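Local coordinates for protein CRISPR-associated endonuclease Cas12b (PDB 5U31) that uses a guide RNA to recognise PAM-bearing target DNA and cleaves it with a metal-dependent RuvC nuclease domain, as part of CRISPR antiviral defence, at residues A[25-29]-A[201-205]; A[253-258]-A[361-365]; A[263-268]-A[348-354]; A[458-462]-A[474-478]. The protein carries 3 engineered substitutions. The contacts are given in a common frame with arbitrary orientation. Residues are numbered along the deposited sequence.

Contact 1 (A[25-29]-A[201-205])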
loop_
_atom_site.group_PDB
_atom_site.type_symbol
_atom_site.label_atom_id
_atom_site.label_comp_id
_atom_site.label_asym_id
_atom_site.label_seq_id
_atom_site.Cartn_x
_atom_site.Cartn_y
_atom_site.Cartn_z
ATOM N N LYS A 25 0.774 36.034 0.008
ATOM C CA LYS A 25 0.394 36.661 1.267
ATOM C C LYS A 25 -0.872 36.027 1.823
ATOM O O LYS A 25 -0.966 35.755 3.025
ATOM C CB LYS A 25 0.201 38.162 1.067
ATOM C CG LYS A 25 -0.201 38.908 2.324
ATOM C CD LYS A 25 0.915 38.912 3.346
ATOM C CE LYS A 25 0.549 39.765 4.541
ATOM N NZ LYS A 25 1.607 39.738 5.583
ATOM N N LEU A 26 -1.851 35.769 0.953
ATOM C CA LEU A 26 -3.071 35.099 1.385
ATOM C C LEU A 26 -2.771 33.718 1.947
ATOM O O LEU A 26 -3.434 33.274 2.891
ATOM C CB LEU A 26 -4.044 35.006 0.211
ATOM C CG LEU A 26 -5.446 34.479 0.494
ATOM C CD1 LEU A 26 -6.133 35.358 1.526
ATOM C CD2 LEU A 26 -6.256 34.408 -0.797
ATOM N N HIS A 27 -1.767 33.037 1.398
ATOM C CA HIS A 27 -1.387 31.730 1.918
ATOM C C HIS A 27 -0.821 31.836 3.331
ATOM O O HIS A 27 -1.175 31.037 4.206
ATOM C CB HIS A 27 -0.384 31.071 0.976
ATOM C CG HIS A 27 0.207 29.806 1.513
ATOM N ND1 HIS A 27 -0.438 28.591 1.431
ATOM C CD2 HIS A 27 1.379 29.568 2.150
ATOM C CE1 HIS A 27 0.314 27.659 1.988
ATOM N NE2 HIS A 27 1.421 28.226 2.434
ATOM N N LYS A 28 0.060 32.811 3.574
ATOM C CA LYS A 28 0.603 32.993 4.919
ATOM C C LYS A 28 -0.471 33.418 5.909
ATOM O O LYS A 28 -0.391 33.070 7.093
ATOM C CB LYS A 28 1.723 34.031 4.915
ATOM C CG LYS A 28 2.875 33.733 3.982
ATOM C CD LYS A 28 4.069 34.626 4.301
ATOM C CE LYS A 28 3.669 36.089 4.448
ATOM N NZ LYS A 28 4.780 36.911 5.018
ATOM N N GLU A 29 -1.469 34.176 5.448
ATOM C CA GLU A 29 -2.530 34.642 6.333
ATOM C C GLU A 29 -3.418 33.492 6.781
ATOM O O GLU A 29 -3.724 33.358 7.972
ATOM C CB GLU A 29 -3.362 35.716 5.631
ATOM C CG GLU A 29 -2.657 37.045 5.426
ATOM C CD GLU A 29 -2.351 37.736 6.729
ATOM O OE1 GLU A 29 -3.183 37.641 7.643
ATOM O OE2 GLU A 29 -1.279 38.363 6.849
ATOM N N SER A 201 -2.798 40.485 11.575
ATOM C CA SER A 201 -2.707 40.612 10.128
ATOM C C SER A 201 -2.452 42.062 9.748
ATOM O O SER A 201 -3.055 42.981 10.312
ATOM C CB SER A 201 -3.979 40.110 9.438
ATOM O OG SER A 201 -5.066 40.991 9.644
ATOM N N SER A 202 -1.550 42.255 8.790
ATOM C CA SER A 202 -1.216 43.573 8.279
ATOM C C SER A 202 -1.915 43.874 6.958
ATOM O O SER A 202 -1.643 44.910 6.342
ATOM C CB SER A 202 0.301 43.696 8.123
ATOM O OG SER A 202 0.817 42.611 7.371
ATOM N N VAL A 203 -2.806 42.997 6.512
ATOM C CA VAL A 203 -3.507 43.184 5.248
ATOM C C VAL A 203 -4.600 44.227 5.433
ATOM O O VAL A 203 -5.375 44.169 6.394
ATOM C CB VAL A 203 -4.089 41.850 4.752
ATOM C CG1 VAL A 203 -4.821 42.045 3.443
ATOM C CG2 VAL A 203 -2.987 40.809 4.596
ATOM N N GLU A 204 -4.663 45.192 4.512
ATOM C CA GLU A 204 -5.723 46.201 4.520
ATOM C C GLU A 204 -6.975 45.585 3.904
ATOM O O GLU A 204 -7.262 45.723 2.713
ATOM C CB GLU A 204 -5.288 47.454 3.773
ATOM C CG GLU A 204 -4.082 48.137 4.378
ATOM C CD GLU A 204 -3.643 49.351 3.587
ATOM O OE1 GLU A 204 -4.293 49.665 2.565
ATOM O OE2 GLU A 204 -2.647 49.989 3.989
ATOM N N TRP A 205 -7.730 44.880 4.740
ATOM C CA TRP A 205 -8.933 44.223 4.265
ATOM C C TRP A 205 -10.001 45.257 3.920
ATOM O O TRP A 205 -9.969 46.403 4.377
ATOM C CB TRP A 205 -9.473 43.252 5.316
ATOM C CG TRP A 205 -8.489 42.220 5.806
ATOM C CD1 TRP A 205 -7.745 42.273 6.948
ATOM C CD2 TRP A 205 -8.164 40.978 5.174
ATOM N NE1 TRP A 205 -6.972 41.143 7.065
ATOM C CE2 TRP A 205 -7.210 40.332 5.987
ATOM C CE3 TRP A 205 -8.581 40.352 3.997
ATOM C CZ2 TRP A 205 -6.667 39.092 5.660
ATOM C CZ3 TRP A 205 -8.045 39.120 3.675
ATOM C CH2 TRP A 205 -7.098 38.502 4.504
#
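This is a helix-to-loop contact in the REC1 (Helical-1) domain: one side of helix 17-45 meets the loop between helices 176-185 and 216-257. It is modest, burying 234 Å² in all, and is made by side chains. Lys25 and Glu29, one helical turn apart, both point toward the loop and form an i to i+4 salt bridge, NZ of Lys25 to OE2 of Glu29 at 3.4 Å. Val203 packs against this pair, its CG2 lying 3.7 Å from Lys25 CE and 3.7 Å from Glu29 OE2. Lys25 NZ also makes a weak hydrogen bond of 3.5 Å to Ser202 OG, while Glu29 OE1 is hydrogen-bonded to Tyr195. Deeper in, Leu26 CD1 approaches the edge of the Trp205 ring, 4.4 Å from CH2. That indole is held by its own loop, since Trp205 NE1 donates to Ser201 OG (3.2 Å, 166°). Leu425 of strand 424-428 touches Leu26, Val203 and Trp205, so helix, loop and strand meet at a three-way junction between REC1 and the WED-II domain.

Contact 2 (A[253-258]-A[361-365])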
loop_
_atom_site.group_PDB
_atom_site.type_symbol
_atom_site.label_atom_id
_atom_site.label_comp_id
_atom_site.label_asym_id
_atom_site.label_seq_id
_atom_site.Cartn_x
_atom_site.Cartn_y
_atom_site.Cartn_z
ATOM N N PHE A 253 -1.435 -13.475 26.957
ATOM C CA PHE A 253 -0.680 -14.406 26.129
ATOM C C PHE A 253 0.167 -15.368 26.945
ATOM O O PHE A 253 0.189 -16.567 26.650
ATOM C CB PHE A 253 0.220 -13.641 25.151
ATOM C CG PHE A 253 0.847 -14.507 24.094
ATOM C CD1 PHE A 253 2.156 -14.945 24.221
ATOM C CD2 PHE A 253 0.129 -14.886 22.970
ATOM C CE1 PHE A 253 2.735 -15.746 23.248
ATOM C CE2 PHE A 253 0.702 -15.687 21.994
ATOM C CZ PHE A 253 2.007 -16.116 22.134
ATOM N N GLU A 254 0.860 -14.868 27.972
ATOM C CA GLU A 254 1.745 -15.720 28.759
ATOM C C GLU A 254 0.964 -16.809 29.483
ATOM O O GLU A 254 1.400 -17.965 29.543
ATOM C CB GLU A 254 2.525 -14.874 29.764
ATOM C CG GLU A 254 2.802 -13.454 29.309
ATOM C CD GLU A 254 2.718 -12.460 30.453
ATOM O OE1 GLU A 254 2.087 -12.790 31.479
ATOM O OE2 GLU A 254 3.282 -11.351 30.332
ATOM N N GLN A 255 -0.189 -16.454 30.046
ATOM C CA GLN A 255 -1.023 -17.389 30.788
ATOM C C GLN A 255 -2.118 -17.992 29.917
ATOM O O GLN A 255 -3.192 -18.347 30.413
ATOM C CB GLN A 255 -1.607 -16.700 32.020
ATOM C CG GLN A 255 -0.554 -16.443 33.091
ATOM C CD GLN A 255 -0.929 -15.330 34.049
ATOM O OE1 GLN A 255 -1.653 -14.404 33.691
ATOM N NE2 GLN A 255 -0.428 -15.413 35.274
ATOM N N LYS A 256 -1.857 -18.108 28.615
ATOM C CA LYS A 256 -2.720 -18.857 27.718
ATOM C C LYS A 256 -1.949 -19.655 26.677
ATOM O O LYS A 256 -2.580 -20.303 25.837
ATOM C CB LYS A 256 -3.712 -17.924 27.006
ATOM C CG LYS A 256 -4.998 -17.682 27.777
ATOM C CD LYS A 256 -6.045 -17.016 26.897
ATOM C CE LYS A 256 -7.361 -16.837 27.635
ATOM N NZ LYS A 256 -8.401 -16.238 26.756
ATOM N N ASN A 257 -0.617 -19.633 26.702
ATOM C CA ASN A 257 0.194 -20.355 25.730
ATOM C C ASN A 257 1.186 -21.306 26.378
ATOM O O ASN A 257 1.225 -22.489 26.018
ATOM C CB ASN A 257 0.939 -19.370 24.820
ATOM C CG ASN A 257 0.156 -19.028 23.572
ATOM O OD1 ASN A 257 0.333 -19.651 22.526
ATOM N ND2 ASN A 257 -0.723 -18.040 23.677
ATOM N N PHE A 258 1.994 -20.829 27.316
ATOM C CA PHE A 258 2.977 -21.666 28.001
ATOM C C PHE A 258 2.761 -21.560 29.510
ATOM O O PHE A 258 3.609 -21.038 30.240
ATOM C CB PHE A 258 4.411 -21.282 27.595
ATOM C CG PHE A 258 4.569 -19.851 27.168
ATOM C CD1 PHE A 258 4.557 -18.831 28.100
ATOM C CD2 PHE A 258 4.757 -19.532 25.833
ATOM C CE1 PHE A 258 4.712 -17.515 27.710
ATOM C CE2 PHE A 258 4.913 -18.216 25.435
ATOM C CZ PHE A 258 4.892 -17.207 26.375
ATOM N N ARG A 361 5.874 -20.011 19.156
ATOM C CA ARG A 361 4.956 -19.368 20.092
ATOM C C ARG A 361 5.649 -18.241 20.847
ATOM O O ARG A 361 5.123 -17.126 20.944
ATOM C CB ARG A 361 4.394 -20.388 21.084
ATOM C CG ARG A 361 3.372 -21.374 20.539
ATOM C CD ARG A 361 2.827 -22.207 21.693
ATOM N NE ARG A 361 2.491 -23.572 21.303
ATOM C CZ ARG A 361 2.236 -24.549 22.168
ATOM N NH1 ARG A 361 2.283 -24.307 23.473
ATOM N NH2 ARG A 361 1.937 -25.766 21.733
ATOM N N TYR A 362 6.834 -18.517 21.397
ATOM C CA TYR A 362 7.550 -17.497 22.150
ATOM C C TYR A 362 8.022 -16.355 21.259
ATOM O O TYR A 362 8.234 -15.245 21.757
ATOM C CB TYR A 362 8.736 -18.117 22.898
ATOM C CG TYR A 362 9.325 -17.193 23.941
ATOM C CD1 TYR A 362 8.693 -17.000 25.163
ATOM C CD2 TYR A 362 10.502 -16.501 23.697
ATOM C CE1 TYR A 362 9.221 -16.146 26.117
ATOM C CE2 TYR A 362 11.039 -15.645 24.645
ATOM C CZ TYR A 362 10.395 -15.473 25.852
ATOM O OH TYR A 362 10.926 -14.622 26.793
ATOM N N ALA A 363 8.174 -16.597 19.954
ATOM C CA ALA A 363 8.545 -15.518 19.043
ATOM C C ALA A 363 7.397 -14.537 18.845
ATOM O O ALA A 363 7.631 -13.335 18.673
ATOM C CB ALA A 363 9.002 -16.093 17.703
ATOM N N VAL A 364 6.154 -15.025 18.867
ATOM C CA VAL A 364 5.001 -14.129 18.840
ATOM C C VAL A 364 4.968 -13.272 20.100
ATOM O O VAL A 364 4.636 -12.080 20.052
ATOM C CB VAL A 364 3.701 -14.936 18.666
ATOM C CG1 VAL A 364 2.485 -14.040 18.857
ATOM C CG2 VAL A 364 3.670 -15.600 17.298
ATOM N N TYR A 365 5.311 -13.864 21.247
ATOM C CA TYR A 365 5.398 -13.090 22.480
ATOM C C TYR A 365 6.474 -12.017 22.376
ATOM O O TYR A 365 6.286 -10.889 22.846
ATOM C CB TYR A 365 5.669 -14.021 23.662
ATOM C CG TYR A 365 5.836 -13.323 24.996
ATOM C CD1 TYR A 365 4.773 -12.660 25.599
ATOM C CD2 TYR A 365 7.053 -13.347 25.662
ATOM C CE1 TYR A 365 4.926 -12.029 26.823
ATOM C CE2 TYR A 365 7.214 -12.723 26.883
ATOM C CZ TYR A 365 6.151 -12.066 27.460
ATOM O OH TYR A 365 6.328 -11.446 28.678
#
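Two antiparallel helical segments of the REC1 (Helical-1) domain pack here, the C-terminal end of helix 216-257 against the start of helix 358-374; their local axes run at 170° and approach to 11.0 Å. That wide spacing is filled by large side chains, mostly aromatic. Apolar packing centres on Phe253, whose CE1 lies 3.4 Å from Tyr365 CB and whose CZ lies 3.9 Å from Val364 CG1. The aliphatic part of Arg361 packs on Asn257, CD to OD1 3.7 Å. Aromatic contacts form a cluster of Phe258, Tyr362 and Tyr365: Phe258 presents its edge to the face of Tyr365 in a T-shaped pair (centroids 6.0 Å apart, planes at 82°) and meets Tyr362 obliquely, with centroids 5.9 Å apart. Val265 of helix 262-277 touches both Phe258 and Tyr362, extending the cluster toward the next helix. Polar contacts are few and weak. Asn257 ND2 bonds weakly back to Phe253 O at 3.4 Å. At the other end, Tyr365 OH donates a weak hydrogen bond to Glu254, reaching OE2 at 3.5 Å.

Contact 3 (A[263-268]-A[348-354])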
loop_
_atom_site.group_PDB
_atom_site.type_symbol
_atom_site.label_atom_id
_atom_site.label_comp_id
_atom_site.label_asym_id
_atom_site.label_seq_id
_atom_site.Cartn_x
_atom_site.Cartn_y
_atom_site.Cartn_z
ATOM N N HIS A 263 9.712 -23.612 32.544
ATOM C CA HIS A 263 11.157 -23.820 32.533
ATOM C C HIS A 263 11.762 -23.499 31.172
ATOM O O HIS A 263 12.929 -23.097 31.096
ATOM C CB HIS A 263 11.481 -25.258 32.935
ATOM C CG HIS A 263 10.815 -26.283 32.074
ATOM N ND1 HIS A 263 9.481 -26.604 32.199
ATOM C CD2 HIS A 263 11.294 -27.050 31.065
ATOM C CE1 HIS A 263 9.168 -27.527 31.307
ATOM N NE2 HIS A 263 10.250 -27.817 30.608
ATOM N N LEU A 264 10.998 -23.673 30.093
ATOM C CA LEU A 264 11.502 -23.317 28.771
ATOM C C LEU A 264 11.643 -21.807 28.624
ATOM O O LEU A 264 12.586 -21.326 27.986
ATOM C CB LEU A 264 10.584 -23.867 27.681
ATOM C CG LEU A 264 10.347 -25.373 27.621
ATOM C CD1 LEU A 264 9.109 -25.725 28.409
ATOM C CD2 LEU A 264 10.186 -25.816 26.182
ATOM N N VAL A 265 10.710 -21.048 29.203
ATOM C CA VAL A 265 10.792 -19.592 29.151
ATOM C C VAL A 265 12.087 -19.107 29.789
ATOM O O VAL A 265 12.775 -18.233 29.246
ATOM C CB VAL A 265 9.556 -18.969 29.825
ATOM C CG1 VAL A 265 9.630 -17.451 29.780
ATOM C CG2 VAL A 265 8.289 -19.464 29.151
ATOM N N HIS A 266 12.446 -19.670 30.944
ATOM C CA HIS A 266 13.702 -19.298 31.584
ATOM C C HIS A 266 14.910 -19.705 30.752
ATOM O O HIS A 266 15.967 -19.078 30.868
ATOM C CB HIS A 266 13.781 -19.923 32.982
ATOM C CG HIS A 266 15.026 -19.571 33.739
ATOM N ND1 HIS A 266 15.389 -18.270 34.016
ATOM C CD2 HIS A 266 15.990 -20.353 34.280
ATOM C CE1 HIS A 266 16.524 -18.267 34.693
ATOM N NE2 HIS A 266 16.910 -19.518 34.867
ATOM N N LEU A 267 14.769 -20.722 29.900
ATOM C CA LEU A 267 15.905 -21.211 29.126
ATOM C C LEU A 267 16.160 -20.350 27.895
ATOM O O LEU A 267 17.310 -20.000 27.607
ATOM C CB LEU A 267 15.673 -22.667 28.725
ATOM C CG LEU A 267 16.852 -23.338 28.023
ATOM C CD1 LEU A 267 18.128 -23.175 28.841
ATOM C CD2 LEU A 267 16.547 -24.802 27.757
ATOM N N VAL A 268 15.105 -20.003 27.155
ATOM C CA VAL A 268 15.279 -19.135 25.996
ATOM C C VAL A 268 15.758 -17.749 26.425
ATOM O O VAL A 268 16.488 -17.080 25.682
ATOM C CB VAL A 268 13.971 -19.079 25.182
ATOM C CG1 VAL A 268 12.806 -18.668 26.061
ATOM C CG2 VAL A 268 14.112 -18.148 23.992
ATOM N N TYR A 348 20.665 -26.230 25.239
ATOM C CA TYR A 348 19.495 -25.543 24.707
ATOM C C TYR A 348 18.588 -26.451 23.891
ATOM O O TYR A 348 17.594 -25.970 23.339
ATOM C CB TYR A 348 19.922 -24.354 23.840
ATOM C CG TYR A 348 20.690 -23.279 24.573
ATOM C CD1 TYR A 348 20.084 -22.521 25.564
ATOM C CD2 TYR A 348 22.016 -23.009 24.258
ATOM C CE1 TYR A 348 20.780 -21.532 26.230
ATOM C CE2 TYR A 348 22.719 -22.021 24.918
ATOM C CZ TYR A 348 22.096 -21.286 25.903
ATOM O OH TYR A 348 22.790 -20.301 26.566
ATOM N N GLN A 349 18.900 -27.745 23.795
ATOM C CA GLN A 349 18.122 -28.631 22.937
ATOM C C GLN A 349 16.695 -28.828 23.428
ATOM O O GLN A 349 15.833 -29.230 22.639
ATOM C CB GLN A 349 18.809 -29.987 22.812
ATOM C CG GLN A 349 19.996 -29.983 21.881
ATOM C CD GLN A 349 20.604 -31.354 21.725
ATOM O OE1 GLN A 349 20.033 -32.350 22.165
ATOM N NE2 GLN A 349 21.770 -31.415 21.096
ATOM N N ALA A 350 16.427 -28.552 24.706
ATOM C CA ALA A 350 15.099 -28.781 25.261
ATOM C C ALA A 350 14.054 -27.818 24.709
ATOM O O ALA A 350 12.856 -28.101 24.815
ATOM C CB ALA A 350 15.148 -28.683 26.787
ATOM N N LEU A 351 14.472 -26.691 24.126
ATOM C CA LEU A 351 13.507 -25.738 23.586
ATOM C C LEU A 351 12.735 -26.333 22.414
ATOM O O LEU A 351 11.532 -26.091 22.268
ATOM C CB LEU A 351 14.215 -24.450 23.164
ATOM C CG LEU A 351 15.039 -23.735 24.239
ATOM C CD1 LEU A 351 15.806 -22.561 23.646
ATOM C CD2 LEU A 351 14.146 -23.273 25.379
ATOM N N TRP A 352 13.408 -27.116 21.570
ATOM C CA TRP A 352 12.779 -27.751 20.420
ATOM C C TRP A 352 12.502 -29.234 20.626
ATOM O O TRP A 352 11.735 -29.817 19.851
ATOM C CB TRP A 352 13.650 -27.568 19.172
ATOM C CG TRP A 352 15.027 -28.136 19.316
ATOM C CD1 TRP A 352 16.131 -27.499 19.800
ATOM C CD2 TRP A 352 15.446 -29.461 18.974
ATOM N NE1 TRP A 352 17.213 -28.344 19.781
ATOM C CE2 TRP A 352 16.819 -29.556 19.279
ATOM C CE3 TRP A 352 14.794 -30.575 18.439
ATOM C CZ2 TRP A 352 17.552 -30.720 19.063
ATOM C CZ3 TRP A 352 15.521 -31.729 18.227
ATOM C CH2 TRP A 352 16.887 -31.793 18.539
ATOM N N ARG A 353 13.102 -29.857 21.641
ATOM C CA ARG A 353 12.881 -31.281 21.873
ATOM C C ARG A 353 11.523 -31.533 22.520
ATOM O O ARG A 353 10.732 -32.342 22.021
ATOM C CB ARG A 353 14.003 -31.850 22.741
ATOM C CG ARG A 353 14.007 -33.365 22.844
ATOM C CD ARG A 353 14.732 -34.009 21.666
ATOM N NE ARG A 353 16.149 -33.656 21.627
ATOM C CZ ARG A 353 17.043 -34.228 20.825
ATOM N NH1 ARG A 353 16.671 -35.189 19.992
ATOM N NH2 ARG A 353 18.311 -33.840 20.857
ATOM N N GLU A 354 11.236 -30.844 23.628
ATOM C CA GLU A 354 9.993 -31.077 24.361
ATOM C C GLU A 354 8.779 -30.627 23.553
ATOM O O GLU A 354 7.915 -31.440 23.202
ATOM C CB GLU A 354 10.041 -30.360 25.711
ATOM C CG GLU A 354 11.159 -30.844 26.621
ATOM C CD GLU A 354 10.973 -30.406 28.063
ATOM O OE1 GLU A 354 10.013 -29.655 28.343
ATOM O OE2 GLU A 354 11.787 -30.819 28.918
#
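Leu267 overlaps Tyr348, Ala350 and Leu351 across the gap between helix 262-277 and the short helix 350-353, a helix-helix contact within the α-helical REC1 (Helical-1) domain. Its CB points toward the opposing segment, and its two methyls reach different neighbours: Leu267 CD1 is 3.9 Å from Tyr348 CD1, while Leu267 CD2 lies 3.7 Å from Leu351 CD2 and 4.2 Å from Ala350 CB. Leu351 answers from the other side. Leu351 CD2 sits beside the turn running from Leu264 to Val268, 3.6 Å from Leu264 O, 4.3 Å from Leu264 CB and 4.2 Å from Val268 CB, so one methyl is packed against both backbone and side chains. Leu264 and Leu351 also have the closest CA atoms of their register, 6.1 Å apart, which shows how near the backbones come at this point. Helix 358-374 adds Phe358 against Leu264 and Leu359 against Leu351, and the hydroxyl of Tyr348 is hydrogen-bonded to Asp274. At the more exposed end the contact turns polar, with Glu354 directed toward the helix and His263 swinging its imidazole to meet it. The result is a nearly linear His-carboxylate hydrogen bond, His263 NE2 donating to Glu354 OE1 at 2.9 Å and 168°.

Contact 4 (A[458-462]-A[474-478])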
loop_
_atom_site.group_PDB
_atom_site.type_symbol
_atom_site.label_atom_id
_atom_site.label_comp_id
_atom_site.label_asym_id
_atom_site.label_seq_id
_atom_site.Cartn_x
_atom_site.Cartn_y
_atom_site.Cartn_z
ATOM N N GLU A 458 -25.973 28.685 -15.471
ATOM C CA GLU A 458 -25.346 28.163 -14.259
ATOM C C GLU A 458 -23.881 27.857 -14.541
ATOM O O GLU A 458 -23.546 26.752 -14.990
ATOM C CB GLU A 458 -26.075 26.916 -13.752
ATOM C CG GLU A 458 -27.416 27.210 -13.103
ATOM C CD GLU A 458 -27.954 26.026 -12.327
ATOM O OE1 GLU A 458 -27.212 25.032 -12.168
ATOM O OE2 GLU A 458 -29.117 26.086 -11.877
ATOM N N PRO A 459 -22.966 28.795 -14.277
ATOM C CA PRO A 459 -21.556 28.596 -14.648
ATOM C C PRO A 459 -20.823 27.583 -13.786
ATOM O O PRO A 459 -19.592 27.496 -13.832
ATOM C CB PRO A 459 -20.954 29.996 -14.474
ATOM C CG PRO A 459 -21.813 30.641 -13.473
ATOM C CD PRO A 459 -23.198 30.126 -13.691
ATOM N N ILE A 460 -21.568 26.825 -12.988
ATOM C CA ILE A 460 -20.983 25.757 -12.190
ATOM C C ILE A 460 -21.062 24.413 -12.916
ATOM O O ILE A 460 -20.212 23.543 -12.701
ATOM C CB ILE A 460 -21.682 25.720 -10.817
ATOM C CG1 ILE A 460 -20.932 26.599 -9.823
ATOM C CG2 ILE A 460 -21.833 24.320 -10.286
ATOM C CD1 ILE A 460 -19.449 26.376 -9.844
ATOM N N ALA A 461 -22.035 24.252 -13.809
ATOM C CA ALA A 461 -22.255 22.989 -14.497
ATOM C C ALA A 461 -21.166 22.727 -15.531
ATOM O O ALA A 461 -20.580 23.651 -16.101
ATOM C CB ALA A 461 -23.621 22.990 -15.181
ATOM N N LEU A 462 -20.904 21.448 -15.776
ATOM C CA LEU A 462 -19.927 21.064 -16.783
ATOM C C LEU A 462 -20.257 19.670 -17.292
ATOM O O LEU A 462 -21.086 18.955 -16.727
ATOM C CB LEU A 462 -18.499 21.122 -16.230
ATOM C CG LEU A 462 -18.173 20.359 -14.940
ATOM C CD1 LEU A 462 -17.891 18.881 -15.169
ATOM C CD2 LEU A 462 -16.996 21.006 -14.245
ATOM N N THR A 474 -22.335 14.301 -16.722
ATOM C CA THR A 474 -22.691 15.628 -16.250
ATOM C C THR A 474 -22.042 15.869 -14.893
ATOM O O THR A 474 -21.956 14.960 -14.062
ATOM C CB THR A 474 -24.210 15.797 -16.161
ATOM O OG1 THR A 474 -24.736 14.947 -15.135
ATOM C CG2 THR A 474 -24.855 15.437 -17.489
ATOM N N GLY A 475 -21.562 17.092 -14.683
ATOM C CA GLY A 475 -20.824 17.387 -13.473
ATOM C C GLY A 475 -20.897 18.851 -13.102
ATOM O O GLY A 475 -21.418 19.686 -13.847
ATOM N N GLU A 476 -20.359 19.153 -11.924
ATOM C CA GLU A 476 -20.332 20.506 -11.400
ATOM C C GLU A 476 -18.953 20.803 -10.837
ATOM O O GLU A 476 -18.272 19.913 -10.320
ATOM C CB GLU A 476 -21.378 20.717 -10.297
ATOM C CG GLU A 476 -22.826 20.707 -10.754
ATOM C CD GLU A 476 -23.779 20.830 -9.579
ATOM O OE1 GLU A 476 -23.299 20.769 -8.426
ATOM O OE2 GLU A 476 -24.999 20.986 -9.804
ATOM N N PHE A 477 -18.545 22.062 -10.947
ATOM C CA PHE A 477 -17.357 22.512 -10.243
ATOM C C PHE A 477 -17.622 22.501 -8.746
ATOM O O PHE A 477 -18.739 22.770 -8.293
ATOM C CB PHE A 477 -16.955 23.913 -10.696
ATOM C CG PHE A 477 -16.306 23.957 -12.048
ATOM C CD1 PHE A 477 -14.996 23.537 -12.216
ATOM C CD2 PHE A 477 -16.994 24.447 -13.148
ATOM C CE1 PHE A 477 -14.394 23.583 -13.458
ATOM C CE2 PHE A 477 -16.396 24.496 -14.393
ATOM C CZ PHE A 477 -15.094 24.061 -14.547
ATOM N N GLY A 478 -16.592 22.170 -7.976
ATOM C CA GLY A 478 -16.697 22.170 -6.532
ATOM C C GLY A 478 -15.695 23.122 -5.922
ATOM O O GLY A 478 -15.230 24.046 -6.596
#
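Strands 461-464 and 473-483 run antiparallel as the two arms of a β-hairpin in the WED-II (OBD-II) domain, and this contact takes in the start of the first arm. Leu462 and Gly475 form a hydrogen-bonded pair with CA atoms 5.0 Å apart: Leu462 N donates to Gly475 O at 2.7 Å, and Gly475 N to Leu462 O at 2.8 Å. Ala461 and Glu476 follow as a non-hydrogen-bonded pair, CA to CA 4.4 Å. One residue further, Phe477 N reaches Ile460 O at 2.8 Å and 167°, although Ile460 belongs to the type I turn from Glu458 to Ala461 that leads into the strand. That turn is closed by Ala461 N to Glu458 O at 3.2 Å. On the sheet face bearing Leu462, Gly475 leaves space: an ideal CB there would come 2.9 Å from Leu462 CD1, a clash. Just before the strand, the Ile460 side chain lies against Glu476 and Phe477, with Ile460 CG2 3.6 Å from Glu476 CB and Ile460 CD1 3.6 Å from Phe477 CB. Strand 502-510 pairs with 473-483 on its other edge; it carries Arg508, which binds the phosphate lock of the target strand, as does the amide of Gly479, just beyond this contact. Phe477 stacks on Phe407, and Leu462 CD2 lies 3.4 Å from the centroid of the Phe477 ring, 6° off its normal, a CH-π contact.

Overall arrangement
Starting from the N terminus, contact 1 closes first: its loop brings residues 201-205 back to helix 17-45, with 171 residues between. Helix 216-257 then leads to contact 2, whose loop returns at 361-365. Contact 3 is nested inside that loop, and the two touch, with centres about 14 Å apart; Tyr362 CE2 lies 3.8 Å from Val268 CG1, making one continuous helical packing region of REC1. Contact 4 follows in series as a local hairpin in WED-II, only 11 residues intervening. Contacts 1 and 4 lie on the same side of the chain's centre, centres about 30 Å apart, whereas contacts 2 and 3 lie opposite contact 4.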